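Local coordinates for acyl-CoA dehydrogenase FadE3 (Mycobacterium smegmatis, PDB 4IV6), which belongs to the acyl-CoA dehydrogenase family of flavoproteins and is a four-chain assembly that holds dihydroflavine-adenine dinucleotide, at residues His181-Ile186 with Glu231-Gln237; Ser185-Val189 with Val221-Leu227; Ile151-Thr156 with Cys212-Asp218. All blocks are in the same frame, centred on the assembly; numbering follows the deposited sequence.

Interaction 1. Residues His181-Ile186 with Glu231-Gln237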
ATOM      1  N   HIS B 181      32.658 -13.347  15.841  1.00 31.85           N
ATOM      2  CA  HIS B 181      31.363 -13.838  16.315  1.00 30.83           C
ATOM      3  C   HIS B 181      31.531 -15.009  17.294  1.00 28.78           C
ATOM      4  O   HIS B 181      30.643 -15.277  18.119  1.00 26.54           O
ATOM      5  CB  HIS B 181      30.434 -14.179  15.137  1.00 32.57           C
ATOM      6  CG  HIS B 181      30.825 -15.406  14.385  1.00 35.97           C
ATOM      7  ND1 HIS B 181      31.614 -15.366  13.251  1.00 38.99           N
ATOM      8  CD2 HIS B 181      30.519 -16.708  14.588  1.00 38.49           C
ATOM      9  CE1 HIS B 181      31.794 -16.597  12.799  1.00 40.21           C
ATOM     10  NE2 HIS B 181      31.140 -17.430  13.591  1.00 40.66           N
ATOM     11  N   LYS B 182      32.694 -15.665  17.238  1.00 28.33           N
ATOM     12  CA  LYS B 182      33.011 -16.731  18.177  1.00 28.30           C
ATOM     13  C   LYS B 182      33.421 -16.228  19.565  1.00 25.84           C
ATOM     14  O   LYS B 182      33.727 -17.019  20.432  1.00 26.46           O
ATOM     15  CB  LYS B 182      34.110 -17.632  17.601  1.00 30.67           C
ATOM     16  CG  LYS B 182      33.679 -18.471  16.397  1.00 32.96           C
ATOM     17  CD  LYS B 182      32.510 -19.428  16.682  1.00 33.42           C
ATOM     18  CE  LYS B 182      32.767 -20.350  17.878  1.00 34.20           C
ATOM     19  NZ  LYS B 182      31.689 -21.375  18.057  1.00 35.16           N
ATOM     20  N   GLY B 183      33.430 -14.924  19.780  1.00 23.46           N
ATOM     21  CA  GLY B 183      33.665 -14.379  21.117  1.00 22.13           C
ATOM     22  C   GLY B 183      32.415 -14.115  21.962  1.00 20.18           C
ATOM     23  O   GLY B 183      32.518 -13.579  23.068  1.00 19.02           O
ATOM     24  N   VAL B 184      31.245 -14.475  21.451  1.00 18.92           N
ATOM     25  CA  VAL B 184      29.956 -14.142  22.094  1.00 17.68           C
ATOM     26  C   VAL B 184      29.295 -15.367  22.683  1.00 17.41           C
ATOM     27  O   VAL B 184      29.152 -16.385  21.994  1.00 18.16           O
ATOM     28  CB  VAL B 184      28.998 -13.461  21.088  1.00 17.67           C
ATOM     29  CG1 VAL B 184      27.625 -13.253  21.680  1.00 17.41           C
ATOM     30  CG2 VAL B 184      29.564 -12.096  20.695  1.00 18.36           C
ATOM     31  N   SER B 185      28.878 -15.260  23.941  1.00 16.48           N
ATOM     32  CA  SER B 185      28.262 -16.347  24.673  1.00 16.81           C
ATOM     33  C   SER B 185      27.030 -15.848  25.380  1.00 16.78           C
ATOM     34  O   SER B 185      26.762 -14.648  25.408  1.00 17.19           O
ATOM     35  CB  SER B 185      29.239 -16.910  25.721  1.00 17.07           C
ATOM     36  OG  SER B 185      30.479 -17.239  25.117  1.00 17.28           O
ATOM     37  N   ILE B 186      26.283 -16.773  25.960  1.00 17.17           N
ATOM     38  CA  ILE B 186      25.145 -16.430  26.786  1.00 16.99           C
ATOM     39  C   ILE B 186      25.397 -16.935  28.201  1.00 17.05           C
ATOM     40  O   ILE B 186      25.785 -18.087  28.389  1.00 17.93           O
ATOM     41  CB  ILE B 186      23.869 -17.029  26.216  1.00 17.64           C
ATOM     42  CG1 ILE B 186      23.522 -16.360  24.869  1.00 18.00           C
ATOM     43  CG2 ILE B 186      22.723 -16.877  27.215  1.00 17.41           C
ATOM     44  CD1 ILE B 186      22.378 -17.053  24.138  1.00 18.67           C
ATOM     45  N   GLU B 231      32.188 -21.701  25.397  1.00 25.00           N
ATOM     46  CA  GLU B 231      32.049 -20.295  25.031  1.00 23.94           C
ATOM     47  C   GLU B 231      32.002 -20.135  23.525  1.00 23.04           C
ATOM     48  O   GLU B 231      32.517 -20.986  22.793  1.00 23.25           O
ATOM     49  CB  GLU B 231      33.231 -19.491  25.575  1.00 23.92           C
ATOM     50  CG  GLU B 231      33.298 -19.499  27.095  1.00 24.06           C
ATOM     51  CD  GLU B 231      34.495 -18.750  27.627  1.00 24.40           C
ATOM     52  OE1 GLU B 231      35.371 -18.408  26.797  1.00 24.28           O
ATOM     53  OE2 GLU B 231      34.547 -18.494  28.859  1.00 23.83           O
ATOM     54  N   GLY B 232      31.384 -19.051  23.066  1.00 21.05           N
ATOM     55  CA  GLY B 232      31.407 -18.705  21.671  1.00 21.50           C
ATOM     56  C   GLY B 232      30.287 -19.238  20.801  1.00 21.84           C
ATOM     57  O   GLY B 232      30.419 -19.212  19.563  1.00 22.57           O
ATOM     58  N   ARG B 233      29.194 -19.705  21.417  1.00 21.53           N
ATOM     59  CA  ARG B 233      28.053 -20.242  20.679  1.00 22.42           C
ATOM     60  C   ARG B 233      26.775 -19.436  20.852  1.00 21.48           C
ATOM     61  O   ARG B 233      25.662 -19.878  20.452  1.00 20.64           O
ATOM     62  CB  ARG B 233      27.788 -21.657  21.143  1.00 25.21           C
ATOM     63  CG  ARG B 233      29.005 -22.532  20.959  1.00 27.59           C
ATOM     64  CD  ARG B 233      28.656 -23.982  21.018  1.00 32.02           C
ATOM     65  NE  ARG B 233      29.843 -24.759  20.686  1.00 35.63           N
ATOM     66  CZ  ARG B 233      29.837 -26.026  20.316  1.00 40.52           C
ATOM     67  NH1 ARG B 233      28.700 -26.711  20.229  1.00 43.75           N
ATOM     68  NH2 ARG B 233      30.989 -26.619  20.033  1.00 44.36           N
ATOM     69  N   GLY B 234      26.935 -18.254  21.432  1.00 19.87           N
ATOM     70  CA  GLY B 234      25.824 -17.385  21.721  1.00 19.22           C
ATOM     71  C   GLY B 234      24.912 -17.082  20.550  1.00 19.04           C
ATOM     72  O   GLY B 234      23.708 -17.186  20.695  1.00 18.30           O
ATOM     73  N   PHE B 235      25.475 -16.709  19.398  1.00 19.82           N
ATOM     74  CA  PHE B 235      24.662 -16.402  18.217  1.00 20.73           C
ATOM     75  C   PHE B 235      23.906 -17.621  17.694  1.00 21.14           C
ATOM     76  O   PHE B 235      22.724 -17.534  17.379  1.00 20.49           O
ATOM     77  CB  PHE B 235      25.494 -15.752  17.095  1.00 22.16           C
ATOM     78  CG  PHE B 235      25.821 -14.295  17.354  1.00 22.86           C
ATOM     79  CD1 PHE B 235      24.814 -13.367  17.548  1.00 23.38           C
ATOM     80  CD2 PHE B 235      27.139 -13.865  17.448  1.00 23.39           C
ATOM     81  CE1 PHE B 235      25.120 -12.030  17.829  1.00 23.91           C
ATOM     82  CE2 PHE B 235      27.444 -12.541  17.711  1.00 23.34           C
ATOM     83  CZ  PHE B 235      26.443 -11.615  17.896  1.00 22.96           C
ATOM     84  N   ALA B 236      24.576 -18.761  17.633  1.00 21.19           N
ATOM     85  CA  ALA B 236      23.931 -19.985  17.192  1.00 22.31           C
ATOM     86  C   ALA B 236      22.775 -20.345  18.112  1.00 22.09           C
ATOM     87  O   ALA B 236      21.684 -20.704  17.655  1.00 22.30           O
ATOM     88  CB  ALA B 236      24.948 -21.121  17.149  1.00 23.37           C
ATOM     89  N   GLN B 237      23.006 -20.242  19.418  1.00 21.48           N
ATOM     90  CA  GLN B 237      21.971 -20.538  20.406  1.00 20.89           C
ATOM     91  C   GLN B 237      20.802 -19.567  20.270  1.00 20.96           C
ATOM     92  O   GLN B 237      19.650 -20.016  20.231  1.00 21.21           O
ATOM     93  CB  GLN B 237      22.524 -20.476  21.818  1.00 20.46           C
ATOM     94  CG  GLN B 237      23.554 -21.560  22.140  1.00 20.64           C
ATOM     95  CD  GLN B 237      24.326 -21.266  23.413  1.00 20.39           C
ATOM     96  OE1 GLN B 237      24.367 -20.136  23.897  1.00 18.39           O
ATOM     97  NE2 GLN B 237      24.936 -22.297  23.967  1.00 21.53           N
TER
HETATM   98  O   HOH W   1      28.533 -16.625  19.084  1.00 19.10           O
HETATM   99  O   HOH W   2      32.351 -22.766  20.580  1.00 38.59           O
HETATM  100  O   HOH W   3      26.433 -19.674  25.578  1.00 18.54           O
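V184 and S185 press against G232 and G234, and this is the tight side of the contact. Here the start of strand 184-190, in the middle domain, meets the first turn of helix 234-270, the first helix of the C-terminal domain. The two glycines have no side chains, and S185 CA comes within 4.0 Å of G234 CA. G234 N donates to V184 O over 3.0 Å, and G232 CA makes a CA-H...O contact with the same oxygen. S185 OG accepts from G232 N at 2.9 Å in a fairly straight bond (163° at the hydrogen). T173 OG1 is its second partner. Water 1 lies in the seam, accepts from F235 N and is within bonding distance of H181 O and V184 O. The F235 ring adds an apolar patch. V184 CG1 lies over one face, offset toward the rim, and V184 CG2 is 3.7 Å from F235 CE2. H181 O sits at the ring edge. I186 and Q237 run past each other in opposite directions. Water 3 accepts from I186 N and lies 2.7 Å from Q237 OE1.

The other side is wet. The exposed K182 chain bends at chi2 (-60°) and chi3 (-54°), which brings K182 NZ to 2.9 Å from G232 O, above the carbonyl plane. Water 2 joins K182 NZ, E231 O and R233 NE.

The first helix amides thus find acceptors in a strand carbonyl and a water. K182 NZ and R233 NE are like charges 4.7 Å apart, and water 2, which accepts from both, probably screens them.

Interaction 2. Residues Ser185-Val189 with Val221-Leu227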
ATOM      1  N   SER B 185      28.878 -15.260  23.941  1.00 16.48           N
ATOM      2  CA  SER B 185      28.262 -16.347  24.673  1.00 16.81           C
ATOM      3  C   SER B 185      27.030 -15.848  25.380  1.00 16.78           C
ATOM      4  O   SER B 185      26.762 -14.648  25.408  1.00 17.19           O
ATOM      5  CB  SER B 185      29.239 -16.910  25.721  1.00 17.07           C
ATOM      6  OG  SER B 185      30.479 -17.239  25.117  1.00 17.28           O
ATOM      7  N   ILE B 186      26.283 -16.773  25.960  1.00 17.17           N
ATOM      8  CA  ILE B 186      25.145 -16.430  26.786  1.00 16.99           C
ATOM      9  C   ILE B 186      25.397 -16.935  28.201  1.00 17.05           C
ATOM     10  O   ILE B 186      25.785 -18.087  28.389  1.00 17.93           O
ATOM     11  CB  ILE B 186      23.869 -17.029  26.216  1.00 17.64           C
ATOM     12  CG1 ILE B 186      23.522 -16.360  24.869  1.00 18.00           C
ATOM     13  CG2 ILE B 186      22.723 -16.877  27.215  1.00 17.41           C
ATOM     14  CD1 ILE B 186      22.378 -17.053  24.138  1.00 18.67           C
ATOM     15  N   LEU B 187      25.215 -16.058  29.182  1.00 16.91           N
ATOM     16  CA  LEU B 187      25.369 -16.407  30.581  1.00 17.42           C
ATOM     17  C   LEU B 187      24.026 -16.251  31.265  1.00 17.46           C
ATOM     18  O   LEU B 187      23.272 -15.311  30.963  1.00 16.33           O
ATOM     19  CB  LEU B 187      26.399 -15.503  31.281  1.00 17.78           C
ATOM     20  CG  LEU B 187      27.836 -15.364  30.738  1.00 18.95           C
ATOM     21  CD1 LEU B 187      28.698 -14.581  31.732  1.00 19.02           C
ATOM     22  CD2 LEU B 187      28.488 -16.681  30.439  1.00 19.92           C
ATOM     23  N   LEU B 188      23.721 -17.177  32.172  1.00 18.01           N
ATOM     24  CA  LEU B 188      22.510 -17.124  32.968  1.00 18.71           C
ATOM     25  C   LEU B 188      22.860 -16.380  34.252  1.00 18.18           C
ATOM     26  O   LEU B 188      23.471 -16.921  35.120  1.00 18.58           O
ATOM     27  CB  LEU B 188      22.018 -18.541  33.291  1.00 21.05           C
ATOM     28  CG  LEU B 188      21.866 -19.448  32.066  1.00 22.51           C
ATOM     29  CD1 LEU B 188      21.538 -20.861  32.472  1.00 25.50           C
ATOM     30  CD2 LEU B 188      20.790 -18.891  31.179  1.00 22.39           C
ATOM     31  N   VAL B 189      22.459 -15.128  34.339  1.00 17.49           N
ATOM     32  CA  VAL B 189      22.864 -14.214  35.397  1.00 17.10           C
ATOM     33  C   VAL B 189      21.732 -13.971  36.384  1.00 17.45           C
ATOM     34  O   VAL B 189      20.648 -13.523  36.000  1.00 16.61           O
ATOM     35  CB  VAL B 189      23.240 -12.866  34.754  1.00 16.47           C
ATOM     36  CG1 VAL B 189      23.690 -11.851  35.800  1.00 16.75           C
ATOM     37  CG2 VAL B 189      24.345 -13.115  33.733  1.00 16.77           C
ATOM     38  N   VAL B 221      29.788 -13.480  38.546  1.00 17.32           N
ATOM     39  CA  VAL B 221      28.955 -14.680  38.531  1.00 17.70           C
ATOM     40  C   VAL B 221      29.887 -15.874  38.377  1.00 18.80           C
ATOM     41  O   VAL B 221      30.959 -15.752  37.834  1.00 18.31           O
ATOM     42  CB  VAL B 221      27.924 -14.662  37.393  1.00 17.09           C
ATOM     43  CG1 VAL B 221      27.021 -13.454  37.530  1.00 16.89           C
ATOM     44  CG2 VAL B 221      28.595 -14.693  36.023  1.00 16.77           C
ATOM     45  N   PRO B 222      29.486 -17.039  38.878  1.00 20.45           N
ATOM     46  CA  PRO B 222      30.352 -18.178  38.694  1.00 21.45           C
ATOM     47  C   PRO B 222      30.404 -18.620  37.231  1.00 21.07           C
ATOM     48  O   PRO B 222      29.454 -18.367  36.462  1.00 19.66           O
ATOM     49  CB  PRO B 222      29.739 -19.258  39.598  1.00 22.71           C
ATOM     50  CG  PRO B 222      28.363 -18.809  39.918  1.00 22.79           C
ATOM     51  CD  PRO B 222      28.285 -17.336  39.669  1.00 21.66           C
ATOM     52  N   VAL B 223      31.511 -19.253  36.843  1.00 21.53           N
ATOM     53  CA  VAL B 223      31.677 -19.696  35.437  1.00 22.21           C
ATOM     54  C   VAL B 223      30.634 -20.711  35.019  1.00 22.28           C
ATOM     55  O   VAL B 223      30.320 -20.817  33.831  1.00 21.15           O
ATOM     56  CB  VAL B 223      33.100 -20.205  35.083  1.00 23.04           C
ATOM     57  CG1 VAL B 223      34.088 -19.047  35.177  1.00 23.80           C
ATOM     58  CG2 VAL B 223      33.535 -21.384  35.952  1.00 24.30           C
ATOM     59  N   SER B 224      30.037 -21.402  36.002  1.00 22.68           N
ATOM     60  CA  SER B 224      28.920 -22.322  35.736  1.00 23.14           C
ATOM     61  C   SER B 224      27.667 -21.614  35.196  1.00 22.15           C
ATOM     62  O   SER B 224      26.730 -22.264  34.736  1.00 22.00           O
ATOM     63  CB  SER B 224      28.589 -23.111  37.012  1.00 24.84           C
ATOM     64  OG  SER B 224      28.033 -22.254  38.003  1.00 25.49           O
ATOM     65  N   SER B 225      27.647 -20.280  35.221  1.00 20.63           N
ATOM     66  CA  SER B 225      26.531 -19.531  34.631  0.50 19.69           C
ATOM     67  C   SER B 225      26.492 -19.626  33.108  1.00 19.53           C
ATOM     68  O   SER B 225      25.483 -19.277  32.503  1.00 18.58           O
ATOM     69  CB  SER B 225      26.607 -18.049  35.017  0.50 18.85           C
ATOM     70  OG  SER B 225      27.785 -17.468  34.498  0.50 17.99           O
ATOM     71  N   LEU B 226      27.593 -20.057  32.496  1.00 19.50           N
ATOM     72  CA  LEU B 226      27.672 -20.192  31.048  1.00 19.60           C
ATOM     73  C   LEU B 226      26.586 -21.117  30.569  1.00 20.06           C
ATOM     74  O   LEU B 226      26.383 -22.188  31.134  1.00 21.09           O
ATOM     75  CB  LEU B 226      29.041 -20.751  30.616  1.00 19.70           C
ATOM     76  CG  LEU B 226      29.191 -21.013  29.112  1.00 19.90           C
ATOM     77  CD1 LEU B 226      29.073 -19.744  28.255  1.00 18.96           C
ATOM     78  CD2 LEU B 226      30.498 -21.726  28.831  1.00 20.71           C
ATOM     79  N   LEU B 227      25.860 -20.715  29.535  1.00 20.14           N
ATOM     80  CA  LEU B 227      24.857 -21.603  28.937  1.00 21.09           C
ATOM     81  C   LEU B 227      25.578 -22.541  27.991  1.00 22.51           C
ATOM     82  O   LEU B 227      26.102 -22.113  26.973  1.00 24.14           O
ATOM     83  CB  LEU B 227      23.787 -20.810  28.185  1.00 20.45           C
ATOM     84  CG  LEU B 227      22.727 -21.646  27.447  1.00 20.69           C
ATOM     85  CD1 LEU B 227      21.810 -22.369  28.428  1.00 21.27           C
ATOM     86  CD2 LEU B 227      21.929 -20.744  26.524  1.00 20.21           C
TER
HETATM   87  O   HOH W   3      26.433 -19.674  25.578  1.00 18.54           O
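The flat groups that meet between I186-L188 and S225-L227 are backbone peptides, with no aromatic ring among them. They join by two N-H...O bonds, the donors tilted modestly from the carbonyl planes. L227 N donates to I186 O over 2.9 Å, and L188 N donates to S225 O over 2.8 Å. These two bonds enclose a single beta bridge, L187 with L226. Side chains gather round both carbonyls. L226 CD1 and L227 CB approach I186 O, the latter to 3.4 Å. L188 CB and CG lie near S225 O, which also receives a CA-H...O contact from L187 CA.

The side chains beyond the peptides are nearly all apolar. The L187 and L226 side chains cross at a slant, and L187 CD2 is 3.8 Å from L226 CD1. The same L226 CD1 touches S185 CB. A trans first torsion (chi1 177°) lays the L227 chain alongside I186, pointing the same way. I186 CG2 and L227 CD2 are 4.0 Å apart. V189 and V221 cross at about a right angle, CG1 to CG1 at 4.1 Å. Water 3 also lies 2.8 Å from L227 O, which it can reach as a donor.

Every touching residue is buried. Strand 166-172 packs against I186, L187, L188 and V189 through A168, C171, L166 and L169. Y149 of strand 148-159 meets L187, V221 and S225. Helix 83-102 covers L188 and L227 with L98, L99 and F102.

Interaction 3. Residues Ile151-Thr156 with Cys212-Asp218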
ATOM      1  N   ILE B 151      31.541  -9.346  34.873  1.00 14.91           N
ATOM      2  CA  ILE B 151      30.718  -8.690  33.857  1.00 14.18           C
ATOM      3  C   ILE B 151      30.740  -7.171  34.012  1.00 13.80           C
ATOM      4  O   ILE B 151      30.465  -6.627  35.108  1.00 13.03           O
ATOM      5  CB  ILE B 151      29.254  -9.185  33.933  1.00 14.01           C
ATOM      6  CG1 ILE B 151      29.175 -10.718  33.898  1.00 14.64           C
ATOM      7  CG2 ILE B 151      28.421  -8.621  32.803  1.00 13.78           C
ATOM      8  CD1 ILE B 151      27.790 -11.273  34.203  1.00 14.57           C
ATOM      9  N   ASN B 152      31.025  -6.501  32.878  1.00 13.74           N
ATOM     10  CA  ASN B 152      30.944  -5.067  32.757  1.00 13.76           C
ATOM     11  C   ASN B 152      30.227  -4.646  31.493  1.00 13.52           C
ATOM     12  O   ASN B 152      30.484  -5.187  30.417  1.00 13.57           O
ATOM     13  CB  ASN B 152      32.362  -4.484  32.721  1.00 14.45           C
ATOM     14  CG  ASN B 152      33.016  -4.505  34.075  1.00 14.68           C
ATOM     15  OD1 ASN B 152      32.634  -3.736  34.945  1.00 14.56           O
ATOM     16  ND2 ASN B 152      34.001  -5.399  34.272  1.00 14.84           N
ATOM     17  N   GLY B 153      29.356  -3.654  31.586  1.00 13.42           N
ATOM     18  CA  GLY B 153      28.708  -3.140  30.420  1.00 13.32           C
ATOM     19  C   GLY B 153      27.289  -2.676  30.678  1.00 13.88           C
ATOM     20  O   GLY B 153      26.924  -2.335  31.817  1.00 14.45           O
ATOM     21  N   SER B 154      26.489  -2.629  29.623  1.00 13.64           N
ATOM     22  CA  SER B 154      25.089  -2.200  29.764  1.00 13.90           C
ATOM     23  C   SER B 154      24.201  -2.810  28.687  1.00 13.43           C
ATOM     24  O   SER B 154      24.667  -3.109  27.590  1.00 13.40           O
ATOM     25  CB  SER B 154      24.945  -0.686  29.744  1.00 14.38           C
ATOM     26  OG  SER B 154      25.334  -0.186  28.471  1.00 15.24           O
ATOM     27  N   LYS B 155      22.931  -2.979  29.043  1.00 13.08           N
ATOM     28  CA  LYS B 155      21.865  -3.405  28.120  1.00 12.88           C
ATOM     29  C   LYS B 155      20.719  -2.419  28.287  1.00 13.06           C
ATOM     30  O   LYS B 155      20.636  -1.721  29.285  1.00 13.46           O
ATOM     31  CB  LYS B 155      21.382  -4.811  28.455  1.00 12.48           C
ATOM     32  CG  LYS B 155      22.418  -5.928  28.345  1.00 12.07           C
ATOM     33  CD  LYS B 155      22.971  -6.088  26.939  1.00 11.84           C
ATOM     34  CE  LYS B 155      23.784  -7.357  26.787  1.00 11.86           C
ATOM     35  NZ  LYS B 155      24.426  -7.414  25.455  1.00 12.04           N
ATOM     36  N   THR B 156      19.835  -2.340  27.309  1.00 13.12           N
ATOM     37  CA  THR B 156      18.650  -1.540  27.486  1.00 13.53           C
ATOM     38  C   THR B 156      17.463  -2.134  26.751  1.00 13.89           C
ATOM     39  O   THR B 156      17.615  -3.072  25.957  1.00 13.47           O
ATOM     40  CB  THR B 156      18.876  -0.094  27.081  1.00 14.11           C
ATOM     41  OG1 THR B 156      17.847   0.723  27.651  1.00 14.71           O
ATOM     42  CG2 THR B 156      18.899   0.068  25.553  1.00 13.84           C
ATOM     43  N   CYS B 212      13.661  -2.038  30.905  1.00 16.86           N
ATOM     44  CA  CYS B 212      14.694  -1.372  31.687  1.00 17.51           C
ATOM     45  C   CYS B 212      16.078  -1.286  31.064  1.00 16.69           C
ATOM     46  O   CYS B 212      16.473  -2.131  30.241  1.00 16.06           O
ATOM     47  CB  CYS B 212      14.840  -2.112  33.014  1.00 17.99           C
ATOM     48  SG  CYS B 212      13.302  -2.269  33.959  1.00 20.03           S
ATOM     49  N   GLU B 213      16.808  -0.271  31.499  1.00 16.58           N
ATOM     50  CA  GLU B 213      18.243  -0.230  31.335  1.00 17.94           C
ATOM     51  C   GLU B 213      18.934  -1.015  32.448  1.00 16.27           C
ATOM     52  O   GLU B 213      18.573  -0.888  33.614  1.00 16.28           O
ATOM     53  CB  GLU B 213      18.773   1.195  31.314  1.00 20.67           C
ATOM     54  CG  GLU B 213      20.236   1.270  30.892  1.00 23.68           C
ATOM     55  CD  GLU B 213      20.754   2.705  30.879  1.00 28.08           C
ATOM     56  OE1 GLU B 213      21.619   3.086  31.698  1.00 28.48           O
ATOM     57  OE2 GLU B 213      20.214   3.470  30.072  1.00 31.94           O
ATOM     58  N   LEU B 214      19.891  -1.835  32.045  1.00 14.67           N
ATOM     59  CA  LEU B 214      20.729  -2.621  32.928  1.00 14.64           C
ATOM     60  C   LEU B 214      22.180  -2.140  32.867  1.00 14.83           C
ATOM     61  O   LEU B 214      22.736  -1.961  31.784  1.00 14.32           O
ATOM     62  CB  LEU B 214      20.753  -4.077  32.515  1.00 14.15           C
ATOM     63  CG  LEU B 214      19.450  -4.786  32.157  1.00 13.75           C
ATOM     64  CD1 LEU B 214      19.757  -6.253  31.896  1.00 13.63           C
ATOM     65  CD2 LEU B 214      18.397  -4.625  33.234  1.00 14.24           C
ATOM     66  N   ASN B 215      22.812  -2.028  34.028  1.00 14.93           N
ATOM     67  CA  ASN B 215      24.211  -1.640  34.121  1.00 15.08           C
ATOM     68  C   ASN B 215      24.966  -2.627  34.983  1.00 15.06           C
ATOM     69  O   ASN B 215      24.557  -2.878  36.100  1.00 15.17           O
ATOM     70  CB  ASN B 215      24.294  -0.221  34.679  1.00 15.96           C
ATOM     71  CG  ASN B 215      23.985   0.797  33.622  1.00 16.75           C
ATOM     72  OD1 ASN B 215      24.828   1.069  32.764  1.00 18.02           O
ATOM     73  ND2 ASN B 215      22.799   1.363  33.655  1.00 16.91           N
ATOM     74  N   PHE B 216      26.031  -3.208  34.426  1.00 14.48           N
ATOM     75  CA  PHE B 216      26.890  -4.156  35.105  1.00 14.50           C
ATOM     76  C   PHE B 216      28.232  -3.496  35.425  1.00 15.08           C
ATOM     77  O   PHE B 216      28.940  -3.002  34.518  1.00 15.01           O
ATOM     78  CB  PHE B 216      27.132  -5.354  34.214  1.00 14.26           C
ATOM     79  CG  PHE B 216      25.889  -6.083  33.850  1.00 13.79           C
ATOM     80  CD1 PHE B 216      25.400  -7.084  34.680  1.00 14.33           C
ATOM     81  CD2 PHE B 216      25.194  -5.751  32.729  1.00 13.95           C
ATOM     82  CE1 PHE B 216      24.251  -7.780  34.359  1.00 14.38           C
ATOM     83  CE2 PHE B 216      24.022  -6.417  32.398  1.00 13.69           C
ATOM     84  CZ  PHE B 216      23.553  -7.426  33.219  1.00 13.90           C
ATOM     85  N   THR B 217      28.545  -3.450  36.714  1.00 15.11           N
ATOM     86  CA  THR B 217      29.819  -2.943  37.216  1.00 15.61           C
ATOM     87  C   THR B 217      30.490  -4.019  38.024  1.00 15.64           C
ATOM     88  O   THR B 217      30.035  -4.346  39.102  1.00 15.16           O
ATOM     89  CB  THR B 217      29.568  -1.730  38.112  1.00 16.40           C
ATOM     90  OG1 THR B 217      28.735  -0.796  37.407  1.00 17.12           O
ATOM     91  CG2 THR B 217      30.865  -1.071  38.496  1.00 17.60           C
ATOM     92  N   ASP B 218      31.578  -4.579  37.496  1.00 16.11           N
ATOM     93  CA  ASP B 218      32.396  -5.562  38.229  1.00 16.09           C
ATOM     94  C   ASP B 218      31.491  -6.659  38.795  1.00 16.30           C
ATOM     95  O   ASP B 218      31.672  -7.114  39.939  1.00 16.85           O
ATOM     96  CB  ASP B 218      33.176  -4.855  39.345  1.00 16.98           C
ATOM     97  CG  ASP B 218      34.296  -5.717  39.946  1.00 17.37           C
ATOM     98  OD1 ASP B 218      35.083  -6.303  39.188  1.00 16.77           O
ATOM     99  OD2 ASP B 218      34.387  -5.761  41.179  1.00 17.94           O
TER
HETATM  100  O   HOH W   4      35.693  -4.939  36.722  1.00 15.09           O
HETATM  101  O   HOH W   5      18.596   3.243  27.763  1.00 26.48           O
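An antiparallel strand pair in the middle domain brings G153 to F216, S154 to N215 and K155 to L214. The axes approach to 4.5 Å and run at 170°. G153 and F216 form a hydrogen-bonded pair, with G153 N to F216 O at 3.0 Å and F216 N to G153 O at 2.9 Å. K155 and L214 form the next such pair. S154 and N215 are the non-hydrogen-bonded pair between them, and S154 CA makes a CA-H...O contact with L214 O.

The strands belong to the antiparallel sheet of the beta domain found in the acyl-CoA dehydrogenase family. K155, L214 and F216 share one face of it. I151 lies beside F216, pointing the same way, and I151 CG2 is 3.7 Å from F216 CG. K155 CG and G153 O lie at the edge of the F216 ring. L169 of strand 166-172 packs on I151, K155 and F216. K155 NZ leads away from the pair to a salt bridge with E128, and the K155 side chain is about 7 Å from a bound dihydroflavine-adenine dinucleotide.

S154 and N215 occupy the other face. N215 OD1 is 3.5 Å from S154 CB, while N215 ND2 donates to E213 OE1. E213 OE2 forms a salt bridge with R199. Water 5 connects it to T156 OG1, and T156 also packs on Y344 of a second subunit.

At T217 and D218 the chain turns a corner. N152 CG sits beside its own backbone N (chi1 -74°), and N152 OD1 accepts from D218 N at 2.9 Å. The N-H comes in above the amide's carbonyl plane, nearly straight (170°). Water 4 bridges N152 ND2 and D218 OD1.

Interactions 1 and 2 share S185 and I186 and both use strand 184-190. Their centres are about 12 Å apart. The chain continues from strand 219-222 through residues 223-233 into helix 234-270, so one strand meets two successive pieces. Q237 NE2 and L227 O probably form a hydrogen bond between them, and water 3 belongs to both. Interaction 3 lies about 15 Å from interaction 2, centre to centre. I151 CD1 packs on L187, V189 and V221 there. The centres of interactions 1 and 3 are about 18 Å apart, without touching. Interaction 1 joins middle-domain strand 184-190 to the first helix of the C-terminal domain. Interactions 2 and 3 pack strands and a following turn against each other.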